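Local coordinates for nitrogenase molybdenum-iron protein alpha chain (Clostridium pasteurianum, PDB 4WES) that forms, with the beta chain, the molybdenum-iron component of nitrogenase, which reduces dinitrogen to ammonia at an iron-molybdenum cofactor, at residues P136-L149 and I165-Y177. Sequence-based numbering, arbitrary orientation.
Sequences PAAIGVYATCPVGL and IGIPVHAFSCEGY. With CLF (Fe(8)-S(7) cluster), chain H.
The ring of Tyr142 lies alongside that of Phe172, the side chains leaving neighbouring parallel strands on one face. Their planes are only 5° apart but offset far enough that little of either ring faces the other, and Tyr142 CE1 meets Phe172 CD1 at 3.3 Å. Both rings take the same first torsion, CG anti to the carbonyl carbon (chi1 near -60° in both), which keeps them in step. Gly140, which has no side chain, sits beside the Tyr142 hydroxyl, which bonds His71. On the other face Ile139, Val141 and Val169 interlock, Val169 CG1 reaching Val141 CG2 at 4.0 Å, while Ile167 CD1 touches both Ile139 CG1 and Pro136 CG.

Five backbone hydrogen bonds join strands 138-143 and 169-172, from Ile139 N to Pro168 O through to Ala143 N to Phe172 O. Beyond the strands, Glu175 bends at chi2 and folds back, laying its carboxylate carbon CD 3.5 Å from Ala143 CB; OE2 forms a salt bridge with Lys178. A water ties the loops together, donating to Cys145 O (2.7 Å), accepting from Leu149 N and bonding Tyr177 OH in the plane of that ring.

These loops reach the [8Fe-7S] P-cluster: Cys145 SG binds iron FE1 at 2.3 Å, and Gly176 packs beside the cluster, its N 3.6 Å from sulfide S3A. The strands, joined through helix 154-165 in a beta-alpha-beta crossover, belong to a four-stranded parallel sheet in which 138-143 also pairs with 69-74. Helix 54-63 covers the Tyr142 and Phe172 face, and helix 154-165 packs on Val169 and Ala171 on the other.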
loop_
_atom_site.group_PDB
_atom_site.type_symbol
_atom_site.label_atom_id
_atom_site.label_comp_id
_atom_site.label_asym_id
_atom_site.label_seq_id
_atom_site.Cartn_x
_atom_site.Cartn_y
_atom_site.Cartn_z
ATOM N N PRO A 136 33.376 -18.947 -7.567
ATOM C CA PRO A 136 32.455 -20.044 -7.319
ATOM C C PRO A 136 33.152 -21.424 -7.354
ATOM O O PRO A 136 34.335 -21.525 -7.697
ATOM C CB PRO A 136 31.476 -19.902 -8.483
ATOM C CG PRO A 136 32.394 -19.460 -9.598
ATOM C CD PRO A 136 33.335 -18.483 -8.960
ATOM N N ALA A 137 32.396 -22.477 -7.072
ATOM C CA ALA A 137 32.918 -23.829 -7.149
ATOM C C ALA A 137 33.237 -24.229 -8.587
ATOM O O ALA A 137 34.123 -25.035 -8.854
ATOM C CB ALA A 137 31.932 -24.790 -6.536
ATOM N N ALA A 138 32.447 -23.691 -9.517
ATOM C CA ALA A 138 32.513 -24.012 -10.953
ATOM C C ALA A 138 31.725 -22.954 -11.682
ATOM O O ALA A 138 30.929 -22.235 -11.071
ATOM C CB ALA A 138 31.974 -25.394 -11.247
ATOM N N ILE A 139 31.937 -22.897 -12.979
ATOM C CA ILE A 139 31.171 -22.034 -13.886
ATOM C C ILE A 139 30.572 -22.888 -14.965
ATOM O O ILE A 139 31.227 -23.798 -15.487
ATOM C CB ILE A 139 32.071 -20.921 -14.463
ATOM C CG1 ILE A 139 32.524 -19.995 -13.322
ATOM C CG2 ILE A 139 31.364 -20.156 -15.593
ATOM C CD1 ILE A 139 33.593 -18.985 -13.696
ATOM N N GLY A 140 29.297 -22.641 -15.290
ATOM C CA GLY A 140 28.672 -23.245 -16.457
ATOM C C GLY A 140 28.471 -22.207 -17.545
ATOM O O GLY A 140 28.217 -21.038 -17.256
ATOM N N VAL A 141 28.563 -22.653 -18.801
ATOM C CA VAL A 141 28.314 -21.834 -19.970
ATOM C C VAL A 141 27.255 -22.527 -20.798
ATOM O O VAL A 141 27.437 -23.689 -21.179
ATOM C CB VAL A 141 29.557 -21.704 -20.837
ATOM C CG1 VAL A 141 29.228 -20.891 -22.085
ATOM C CG2 VAL A 141 30.695 -21.086 -20.038
ATOM N N TYR A 142 26.150 -21.830 -21.093
ATOM C CA TYR A 142 24.991 -22.452 -21.699
ATOM C C TYR A 142 24.703 -21.797 -23.047
ATOM O O TYR A 142 24.465 -20.583 -23.105
ATOM C CB TYR A 142 23.769 -22.313 -20.762
ATOM C CG TYR A 142 24.054 -22.981 -19.446
ATOM C CD1 TYR A 142 23.799 -24.318 -19.236
ATOM C CD2 TYR A 142 24.658 -22.282 -18.434
ATOM C CE1 TYR A 142 24.135 -24.932 -18.045
ATOM C CE2 TYR A 142 25.042 -22.877 -17.243
ATOM C CZ TYR A 142 24.771 -24.219 -17.056
ATOM O OH TYR A 142 25.145 -24.858 -15.887
ATOM N N ALA A 143 24.722 -22.591 -24.112
ATOM C CA ALA A 143 24.398 -22.075 -25.427
ATOM C C ALA A 143 22.901 -21.755 -25.559
ATOM O O ALA A 143 22.059 -22.358 -24.916
ATOM C CB ALA A 143 24.809 -23.057 -26.512
ATOM N N THR A 144 22.630 -20.824 -26.453
ATOM C CA THR A 144 21.299 -20.380 -26.820
ATOM C C THR A 144 21.214 -20.384 -28.355
ATOM O O THR A 144 22.221 -20.596 -29.033
ATOM C CB THR A 144 21.012 -18.981 -26.276
ATOM O OG1 THR A 144 21.929 -18.074 -26.848
ATOM C CG2 THR A 144 21.044 -18.962 -24.781
ATOM N N CYS A 145 20.021 -20.110 -28.905
ATOM C CA CYS A 145 19.799 -20.172 -30.353
ATOM C C CYS A 145 20.942 -19.708 -31.263
ATOM O O CYS A 145 21.273 -20.442 -32.199
ATOM C CB CYS A 145 18.485 -19.467 -30.713
ATOM S SG CYS A 145 17.009 -20.405 -30.257
ATOM N N PRO A 146 21.511 -18.499 -31.073
ATOM C CA PRO A 146 22.485 -18.046 -32.079
ATOM C C PRO A 146 23.870 -18.697 -32.028
ATOM O O PRO A 146 24.638 -18.546 -32.965
ATOM C CB PRO A 146 22.619 -16.560 -31.821
ATOM C CG PRO A 146 21.832 -16.255 -30.635
ATOM C CD PRO A 146 21.187 -17.447 -30.101
ATOM N N VAL A 147 24.224 -19.346 -30.913
ATOM C CA VAL A 147 25.619 -19.623 -30.574
ATOM C C VAL A 147 26.350 -20.506 -31.603
ATOM O O VAL A 147 27.413 -20.146 -32.111
ATOM C CB VAL A 147 25.693 -20.250 -29.169
ATOM C CG1 VAL A 147 27.079 -20.822 -28.888
ATOM C CG2 VAL A 147 25.312 -19.229 -28.143
ATOM N N GLY A 148 25.818 -21.678 -31.892
ATOM C CA GLY A 148 26.461 -22.531 -32.901
ATOM C C GLY A 148 26.461 -21.876 -34.275
ATOM O O GLY A 148 27.482 -21.928 -35.006
ATOM N N LEU A 149 25.344 -21.219 -34.614
ATOM C CA LEU A 149 25.184 -20.617 -35.951
ATOM C C LEU A 149 26.190 -19.505 -36.231
ATOM O O LEU A 149 26.646 -19.352 -37.373
ATOM C CB LEU A 149 23.768 -20.096 -36.152
ATOM C CG LEU A 149 22.754 -21.230 -36.262
ATOM C CD1 LEU A 149 21.372 -20.712 -35.942
ATOM C CD2 LEU A 149 22.777 -21.835 -37.668
ATOM N N ILE A 165 41.925 -20.074 -14.860
ATOM C CA ILE A 165 41.362 -19.658 -13.574
ATOM C C ILE A 165 41.461 -20.730 -12.479
ATOM O O ILE A 165 41.391 -20.435 -11.284
ATOM C CB ILE A 165 39.919 -19.153 -13.706
ATOM C CG1 ILE A 165 38.940 -20.277 -14.060
ATOM C CG2 ILE A 165 39.876 -17.988 -14.677
ATOM C CD1 ILE A 165 37.494 -19.819 -14.190
ATOM N N GLY A 166 41.635 -21.991 -12.870
ATOM C CA GLY A 166 41.897 -23.033 -11.898
ATOM C C GLY A 166 40.673 -23.662 -11.261
ATOM O O GLY A 166 40.811 -24.314 -10.242
ATOM N N ILE A 167 39.489 -23.467 -11.859
ATOM C CA ILE A 167 38.261 -24.144 -11.427
ATOM C C ILE A 167 37.602 -24.721 -12.668
ATOM O O ILE A 167 37.894 -24.323 -13.801
ATOM C CB ILE A 167 37.261 -23.218 -10.649
ATOM C CG1 ILE A 167 36.732 -22.088 -11.527
ATOM C CG2 ILE A 167 37.907 -22.738 -9.357
ATOM C CD1 ILE A 167 35.523 -21.411 -10.929
ATOM N N PRO A 168 36.660 -25.649 -12.460
ATOM C CA PRO A 168 36.011 -26.260 -13.621
ATOM C C PRO A 168 35.095 -25.268 -14.347
ATOM O O PRO A 168 34.430 -24.447 -13.686
ATOM C CB PRO A 168 35.198 -27.387 -13.007
ATOM C CG PRO A 168 35.894 -27.727 -11.695
ATOM C CD PRO A 168 36.331 -26.368 -11.232
ATOM N N VAL A 169 35.065 -25.355 -15.667
ATOM C CA VAL A 169 34.131 -24.593 -16.490
ATOM C C VAL A 169 33.473 -25.603 -17.402
ATOM O O VAL A 169 34.145 -26.285 -18.169
ATOM C CB VAL A 169 34.811 -23.467 -17.286
ATOM C CG1 VAL A 169 33.786 -22.631 -17.999
ATOM C CG2 VAL A 169 35.648 -22.572 -16.369
ATOM N N HIS A 170 32.155 -25.698 -17.335
ATOM C CA HIS A 170 31.406 -26.715 -18.072
ATOM C C HIS A 170 30.549 -26.074 -19.139
ATOM O O HIS A 170 29.678 -25.252 -18.831
ATOM C CB HIS A 170 30.513 -27.513 -17.143
ATOM C CG HIS A 170 31.277 -28.172 -16.034
ATOM N ND1 HIS A 170 32.237 -29.119 -16.285
ATOM C CD2 HIS A 170 31.229 -28.036 -14.694
ATOM C CE1 HIS A 170 32.732 -29.545 -15.140
ATOM N NE2 HIS A 170 32.162 -28.897 -14.160
ATOM N N ALA A 171 30.802 -26.457 -20.383
ATOM C CA ALA A 171 30.007 -25.977 -21.525
ATOM C C ALA A 171 28.863 -26.929 -21.855
ATOM O O ALA A 171 29.024 -28.143 -21.853
ATOM C CB ALA A 171 30.905 -25.789 -22.743
ATOM N N PHE A 172 27.723 -26.353 -22.237
ATOM C CA PHE A 172 26.545 -27.122 -22.614
ATOM C C PHE A 172 26.001 -26.588 -23.925
ATOM O O PHE A 172 25.576 -25.425 -23.984
ATOM C CB PHE A 172 25.453 -27.013 -21.543
ATOM C CG PHE A 172 25.867 -27.541 -20.199
ATOM C CD1 PHE A 172 26.560 -26.763 -19.305
ATOM C CD2 PHE A 172 25.555 -28.843 -19.827
ATOM C CE1 PHE A 172 26.959 -27.238 -18.068
ATOM C CE2 PHE A 172 25.935 -29.340 -18.584
ATOM C CZ PHE A 172 26.658 -28.547 -17.711
ATOM N N SER A 173 25.978 -27.434 -24.966
ATOM C CA SER A 173 25.470 -27.017 -26.273
ATOM C C SER A 173 23.976 -27.283 -26.346
ATOM O O SER A 173 23.523 -28.178 -27.034
ATOM C CB SER A 173 26.206 -27.730 -27.380
ATOM O OG SER A 173 27.520 -27.224 -27.502
ATOM N N CYS A 174 23.237 -26.476 -25.599
ATOM C CA CYS A 174 21.777 -26.571 -25.448
ATOM C C CYS A 174 21.027 -25.488 -26.211
ATOM O O CYS A 174 20.010 -24.972 -25.760
ATOM C CB CYS A 174 21.396 -26.611 -23.989
ATOM S SG CYS A 174 22.040 -25.218 -23.013
ATOM N N GLU A 175 21.509 -25.178 -27.412
ATOM C CA GLU A 175 20.784 -24.260 -28.282
ATOM C C GLU A 175 19.308 -24.629 -28.361
ATOM O O GLU A 175 18.958 -25.791 -28.497
ATOM C CB GLU A 175 21.371 -24.227 -29.686
ATOM C CG GLU A 175 22.747 -23.630 -29.835
ATOM C CD GLU A 175 23.931 -24.555 -29.584
ATOM O OE1 GLU A 175 25.031 -24.144 -30.017
ATOM O OE2 GLU A 175 23.787 -25.642 -28.988
ATOM N N GLY A 176 18.435 -23.613 -28.324
ATOM C CA GLY A 176 17.021 -23.890 -28.102
ATOM C C GLY A 176 16.324 -24.720 -29.103
ATOM O O GLY A 176 15.393 -25.443 -28.755
ATOM N N TYR A 177 16.762 -24.663 -30.353
ATOM C CA TYR A 177 16.100 -25.418 -31.425
ATOM C C TYR A 177 16.462 -26.897 -31.474
ATOM O O TYR A 177 15.854 -27.647 -32.239
ATOM C CB TYR A 177 16.410 -24.810 -32.779
ATOM C CG TYR A 177 17.911 -24.709 -33.041
ATOM C CD1 TYR A 177 18.640 -25.807 -33.432
ATOM C CD2 TYR A 177 18.579 -23.516 -32.862
ATOM C CE1 TYR A 177 19.995 -25.736 -33.659
ATOM C CE2 TYR A 177 19.934 -23.418 -33.073
ATOM C CZ TYR A 177 20.648 -24.536 -33.470
ATOM O OH TYR A 177 21.999 -24.408 -33.672
HETATM FE FE1 CLF H . 16.310 -19.888 -28.114
HETATM FE FE2 CLF H . 14.304 -18.851 -27.048
HETATM FE FE3 CLF H . 15.306 -21.119 -25.829
HETATM FE FE4 CLF H . 16.605 -18.740 -25.777
HETATM S S1 CLF H . 16.257 -17.524 -27.803
HETATM S S2A CLF H . 14.260 -20.982 -27.896
HETATM S S4A CLF H . 14.607 -19.211 -24.789
HETATM S S3A CLF H . 17.554 -20.770 -26.350
HETATM FE FE5 CLF H . 16.558 -15.356 -25.110
HETATM FE FE6 CLF H . 16.701 -14.060 -28.484
HETATM FE FE7 CLF H . 14.936 -13.583 -26.429
HETATM FE FE8 CLF H . 14.466 -16.019 -27.467
HETATM S S2B CLF H . 17.232 -13.615 -26.298
HETATM S S3B CLF H . 14.392 -14.065 -28.628
HETATM S S4B CLF H . 14.271 -15.441 -25.231
HETATM O O HOH W 1 23.231 -22.062 -32.960
#